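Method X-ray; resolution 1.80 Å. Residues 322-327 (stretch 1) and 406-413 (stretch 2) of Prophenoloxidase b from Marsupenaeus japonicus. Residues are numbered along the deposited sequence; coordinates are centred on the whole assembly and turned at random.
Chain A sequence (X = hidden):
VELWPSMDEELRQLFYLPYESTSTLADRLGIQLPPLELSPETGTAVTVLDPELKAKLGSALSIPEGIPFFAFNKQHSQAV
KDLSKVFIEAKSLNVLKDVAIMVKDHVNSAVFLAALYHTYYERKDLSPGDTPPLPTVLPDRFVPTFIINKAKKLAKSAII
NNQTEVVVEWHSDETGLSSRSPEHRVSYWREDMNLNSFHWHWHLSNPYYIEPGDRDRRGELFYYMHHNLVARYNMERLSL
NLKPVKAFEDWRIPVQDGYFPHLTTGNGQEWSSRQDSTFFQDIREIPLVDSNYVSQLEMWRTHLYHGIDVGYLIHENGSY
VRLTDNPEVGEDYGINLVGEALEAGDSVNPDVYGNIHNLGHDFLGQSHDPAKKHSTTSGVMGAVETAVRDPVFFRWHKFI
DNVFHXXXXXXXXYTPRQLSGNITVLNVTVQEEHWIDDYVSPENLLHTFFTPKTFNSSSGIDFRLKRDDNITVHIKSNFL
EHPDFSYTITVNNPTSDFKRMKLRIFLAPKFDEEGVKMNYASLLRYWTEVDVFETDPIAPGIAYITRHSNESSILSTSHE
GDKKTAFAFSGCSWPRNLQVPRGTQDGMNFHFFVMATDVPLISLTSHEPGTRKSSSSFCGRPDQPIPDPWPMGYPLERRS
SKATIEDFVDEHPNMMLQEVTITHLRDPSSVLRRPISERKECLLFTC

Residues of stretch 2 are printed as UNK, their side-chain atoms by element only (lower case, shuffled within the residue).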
ATOM      1  N   ARG A 322      35.636  25.752  -2.492  1.00 18.55           N
ATOM      2  CA  ARG A 322      34.590  26.541  -3.122  1.00 19.98           C
ATOM      3  C   ARG A 322      34.191  25.985  -4.486  1.00 18.79           C
ATOM      4  O   ARG A 322      35.046  25.541  -5.257  1.00 19.90           O
ATOM      5  CB  ARG A 322      35.059  27.993  -3.289  1.00 24.56           C
ATOM      6  CG  ARG A 322      34.139  28.846  -4.117  1.00 25.92           C
ATOM      7  CD  ARG A 322      34.549  30.325  -4.089  1.00 27.06           C
ATOM      8  NE  ARG A 322      35.607  30.625  -5.047  1.00 27.39           N
ATOM      9  CZ  ARG A 322      35.881  31.854  -5.475  1.00 31.77           C
ATOM     10  NH1 ARG A 322      35.174  32.884  -5.028  1.00 26.17           N
ATOM     11  NH2 ARG A 322      36.851  32.050  -6.355  1.00 31.11           N
ATOM     12  N   LEU A 323      32.888  26.012  -4.776  1.00 16.33           N
ATOM     13  CA  LEU A 323      32.354  25.653  -6.084  1.00 15.11           C
ATOM     14  C   LEU A 323      31.987  26.917  -6.845  1.00 16.23           C
ATOM     15  O   LEU A 323      31.114  27.676  -6.421  1.00 18.56           O
ATOM     16  CB  LEU A 323      31.081  24.799  -5.937  1.00 15.45           C
ATOM     17  CG  LEU A 323      31.242  23.439  -5.270  1.00 14.37           C
ATOM     18  CD1 LEU A 323      29.849  22.778  -5.142  1.00 16.72           C
ATOM     19  CD2 LEU A 323      32.180  22.548  -6.084  1.00 14.77           C
ATOM     20  N   THR A 324      32.645  27.158  -7.975  1.00 16.02           N
ATOM     21  CA  THR A 324      32.280  28.319  -8.791  1.00 15.27           C
ATOM     22  C   THR A 324      32.629  28.086 -10.253  1.00 16.29           C
ATOM     23  O   THR A 324      33.659  27.477 -10.551  1.00 17.03           O
ATOM     24  CB  THR A 324      32.972  29.620  -8.274  1.00 21.20           C
ATOM     25  OG1 THR A 324      32.553  30.734  -9.069  1.00 19.38           O
ATOM     26  CG2 THR A 324      34.499  29.505  -8.343  1.00 20.96           C
ATOM     27  N   ASP A 325      31.769  28.547 -11.163  1.00 15.82           N
ATOM     28  CA  ASP A 325      32.097  28.497 -12.582  1.00 20.41           C
ATOM     29  C   ASP A 325      32.638  29.856 -13.051  1.00 16.89           C
ATOM     30  O   ASP A 325      32.783  30.088 -14.251  1.00 18.46           O
ATOM     31  CB  ASP A 325      30.896  28.071 -13.435  1.00 15.33           C
ATOM     32  CG  ASP A 325      30.630  26.557 -13.380  1.00 14.72           C
ATOM     33  OD1 ASP A 325      31.273  25.856 -12.567  1.00 16.65           O
ATOM     34  OD2 ASP A 325      29.774  26.075 -14.152  1.00 17.24           O
ATOM     35  N   ASN A 326      32.905  30.736 -12.084  1.00 17.15           N
ATOM     36  CA  ASN A 326      33.675  31.976 -12.302  1.00 21.02           C
ATOM     37  C   ASN A 326      34.990  31.853 -11.512  1.00 18.34           C
ATOM     38  O   ASN A 326      35.207  32.599 -10.558  1.00 23.93           O
ATOM     39  CB  ASN A 326      32.935  33.204 -11.738  1.00 20.88           C
ATOM     40  CG  ASN A 326      31.704  33.625 -12.552  1.00 18.00           C
ATOM     41  OD1 ASN A 326      31.599  33.386 -13.755  1.00 22.56           O
ATOM     42  ND2 ASN A 326      30.775  34.303 -11.878  1.00 19.21           N
ATOM     43  N   PRO A 327      35.858  30.894 -11.866  1.00 19.52           N
ATOM     44  CA  PRO A 327      36.983  30.646 -10.958  1.00 16.83           C
ATOM     45  C   PRO A 327      38.091  31.703 -11.050  1.00 23.54           C
ATOM     46  O   PRO A 327      38.185  32.413 -12.046  1.00 23.48           O
ATOM     47  CB  PRO A 327      37.538  29.312 -11.456  1.00 23.12           C
ATOM     48  CG  PRO A 327      37.213  29.302 -12.912  1.00 27.73           C
ATOM     49  CD  PRO A 327      35.905  30.024 -13.058  1.00 22.74           C
ATOM     50  N   UNK A 406      21.141  21.364 -11.259  1.00 13.59           N
ATOM     51  CA  UNK A 406      20.971  21.901  -9.910  1.00 15.21           C
ATOM     52  C   UNK A 406      22.174  22.761  -9.553  1.00 17.15           C
ATOM     53  O   UNK A 406      22.030  23.871  -9.022  1.00 16.37           O
ATOM     54  c   UNK A 406      20.541  21.264  -7.453  1.00 16.85           C
ATOM     55  n   UNK A 406      18.843  20.434  -3.299  1.00 22.60           N
ATOM     56  c   UNK A 406      19.142  20.052  -4.534  1.00 26.48           C
ATOM     57  n   UNK A 406      18.306  19.255  -5.198  1.00 20.43           N
ATOM     58  c   UNK A 406      20.848  20.776  -8.879  1.00 15.41           C
ATOM     59  c   UNK A 406      20.704  20.104  -6.450  1.00 18.36           C
ATOM     60  n   UNK A 406      20.277  20.467  -5.097  1.00 21.78           N
ATOM     61  N   UNK A 407      23.364  22.251  -9.850  1.00 16.25           N
ATOM     62  CA  UNK A 407      24.561  23.023  -9.588  1.00 13.35           C
ATOM     63  C   UNK A 407      24.604  24.272 -10.497  1.00 16.29           C
ATOM     64  O   UNK A 407      24.866  25.389 -10.019  1.00 16.55           O
ATOM     65  c   UNK A 407      29.090  25.003 -10.052  1.00 18.76           C
ATOM     66  c   UNK A 407      27.020  23.133  -9.830  1.00 14.13           C
ATOM     67  c   UNK A 407      27.569  23.461 -11.071  1.00 15.76           C
ATOM     68  c   UNK A 407      27.512  23.780  -8.701  1.00 15.48           C
ATOM     69  c   UNK A 407      25.845  22.185  -9.723  1.00 13.28           C
ATOM     70  c   UNK A 407      28.600  24.380 -11.181  1.00 17.89           C
ATOM     71  o   UNK A 407      30.119  25.931 -10.163  1.00 18.47           O
ATOM     72  c   UNK A 407      28.558  24.718  -8.812  1.00 17.90           C
ATOM     73  N   UNK A 408      24.347  24.100 -11.792  1.00 16.68           N
ATOM     74  CA  UNK A 408      24.411  25.269 -12.692  1.00 14.01           C
ATOM     75  C   UNK A 408      23.509  26.404 -12.222  1.00 21.31           C
ATOM     76  O   UNK A 408      23.881  27.575 -12.302  1.00 18.13           O
ATOM     77  c   UNK A 408      25.129  24.027 -14.837  1.00 19.21           C
ATOM     78  n   UNK A 408      28.602  24.828 -16.362  1.00 19.94           N
ATOM     79  c   UNK A 408      24.077  24.899 -14.140  1.00 13.97           C
ATOM     80  c   UNK A 408      26.420  24.820 -15.109  1.00 16.29           C
ATOM     81  c   UNK A 408      27.393  24.002 -15.981  1.00 18.86           C
ATOM     82  N   UNK A 409      22.323  26.063 -11.722  1.00 15.41           N
ATOM     83  CA  UNK A 409      21.383  27.089 -11.269  1.00 17.61           C
ATOM     84  C   UNK A 409      21.891  27.903 -10.071  1.00 19.99           C
ATOM     85  O   UNK A 409      21.410  29.018  -9.819  1.00 18.03           O
ATOM     86  c   UNK A 409      19.007  27.161 -13.197  1.00 24.19           C
ATOM     87  c   UNK A 409      20.011  26.472 -10.965  1.00 16.50           C
ATOM     88  c   UNK A 409      17.843  25.453 -11.734  1.00 30.19           C
ATOM     89  c   UNK A 409      19.194  26.020 -12.178  1.00 15.42           C
ATOM     90  N   UNK A 410      22.862  27.372  -9.334  1.00 16.52           N
ATOM     91  CA  UNK A 410      23.413  28.124  -8.203  1.00 16.81           C
ATOM     92  C   UNK A 410      24.365  29.227  -8.668  1.00 18.29           C
ATOM     93  O   UNK A 410      24.772  30.071  -7.875  1.00 19.21           O
ATOM     94  c   UNK A 410      23.277  26.138  -6.632  1.00 15.84           C
ATOM     95  o   UNK A 410      25.319  26.656  -7.859  1.00 18.19           O
ATOM     96  c   UNK A 410      24.184  27.244  -7.208  1.00 15.11           C
ATOM     97  N   UNK A 411      24.729  29.202  -9.941  1.00 15.37           N
ATOM     98  CA  UNK A 411      25.711  30.164 -10.450  1.00 15.47           C
ATOM     99  C   UNK A 411      25.048  31.463 -10.864  1.00 16.52           C
ATOM    100  O   UNK A 411      23.916  31.465 -11.368  1.00 18.01           O
ATOM    101  n   UNK A 411      27.788  28.044  -8.787  1.00 16.52           N
ATOM    102  c   UNK A 411      28.149  28.580  -9.965  1.00 24.25           C
ATOM    103  o   UNK A 411      29.143  29.294 -10.094  1.00 18.13           O
ATOM    104  c   UNK A 411      27.261  28.291 -11.155  1.00 17.16           C
ATOM    105  c   UNK A 411      26.497  29.544 -11.609  1.00 16.42           C
ATOM    106  N   UNK A 412      25.745  32.586 -10.640  1.00 19.39           N
ATOM    107  CA  UNK A 412      25.161  33.870 -11.054  1.00 21.99           C
ATOM    108  C   UNK A 412      25.092  33.959 -12.567  1.00 17.27           C
ATOM    109  O   UNK A 412      25.944  33.381 -13.249  1.00 18.24           O
ATOM    110  c   UNK A 412      27.093  32.732 -10.058  1.00 15.17           C
ATOM    111  c   UNK A 412      26.154  34.913 -10.509  1.00 16.59           C
ATOM    112  c   UNK A 412      27.459  34.200 -10.417  1.00 17.07           C
ATOM    113  N   UNK A 413      24.087  34.667 -13.100  1.00 19.27           N
ATOM    114  CA  UNK A 413      24.003  34.849 -14.553  1.00 20.02           C
ATOM    115  C   UNK A 413      25.286  35.492 -15.068  1.00 19.53           C
ATOM    116  O   UNK A 413      25.928  36.231 -14.316  1.00 19.21           O
ATOM    117  c   UNK A 413      22.967  35.311 -12.379  1.00 21.33           C
ATOM    118  c   UNK A 413      21.999  35.645 -13.476  1.00 23.70           C
ATOM    119  c   UNK A 413      22.849  35.842 -14.716  1.00 22.16           C
TER
HETATM  120  O   HOH W   1      28.422  27.999  -5.887  1.00 21.32           O
HETATM  121  O   HOH W   2      29.874  31.193  -8.350  1.00 27.49           O
HETATM  122  O   HOH W   3      28.683  35.832 -13.590  1.00 18.14           O

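Position 406 carries three carbons in a row, a nitrogen, and then a carbon bearing two more nitrogens: a guanidinium group, hence Arg406. It lies on the helix, and its extended chain stays out of reach of stretch 1. A long polar chain suits this partly exposed site, where NE and NH2 of Arg406 are hydrogen-bonded elsewhere in the structure.

At position 407 one carbon leads to a ring of six carbons bearing a single oxygen. That oxygen lies 2.7 Å from OD1 of Asp325, and a ring carbon lies 3.8 Å from CB of Leu323. A phenol ring identifies Tyr407. The residue suits a buried site of mixed character: CE1 of Tyr407 packs on CB of Leu323, while its hydroxyl donates a hydrogen bond to OD1 of Asp325, which lies at the ring edge, near the ring plane.

Position 408 has four carbons in a row ending in a nitrogen, which lies 2.8 Å from OD2 of Asp325; this is Lys408. Its CA-to-CB bond points sideways, but the long chain brings NZ to the carboxylate. A flexible chain ending in a positive charge is well fitted to this hydrogen-bonded salt bridge.

Position 409 shows four carbons forked at the second, without contact to stretch 1, so it is Leu409, a type readily accommodated in or near a helix.

Position 410 has one carbon carrying an oxygen and a carbon, the branched pattern of Thr410. Although it does not touch stretch 1, OG1 of Thr410 donates to the backbone O of Tyr407 at 2.5 Å, while its backbone N bonds to the same oxygen at 2.9 Å.

At position 411 three carbons end in one nitrogen and one oxygen, the oxygen 2.9 Å from N of Asp325. An amide of this length is Gln411. Its OE1 accepts a hydrogen bond from that N, nearly straight at 167°. NE2 of Gln411 donates to OG1 of Thr410 at 3.0 Å, so the amide both accepts and donates.

Position 412 closes three carbons onto its backbone nitrogen, one of them 3.6 Å from ND2 of Asn326: Pro412. Its compact ring brings CG to this contact.

Position 413 repeats that ring and is Pro413. Its CA-to-CB bond points away from stretch 1, yet a water links its backbone O, which proline keeps although it lacks an N-H, to ND2 of Asn326.

The contact centres on Asp325, whose two carboxylate oxygens receive Tyr407 and Lys408 separately while its backbone N is held by Gln411. Waters extend the grip of the glutamine amide: one donates to O of Leu323 and accepts from NE2 of Gln411, and another joins OG1 of Thr324 to OE1 of Gln411. Thus a small interface combines charge, directed hydrogen bonds and modest apolar packing.

Stretch 2 (406-413) RYKLTQPP
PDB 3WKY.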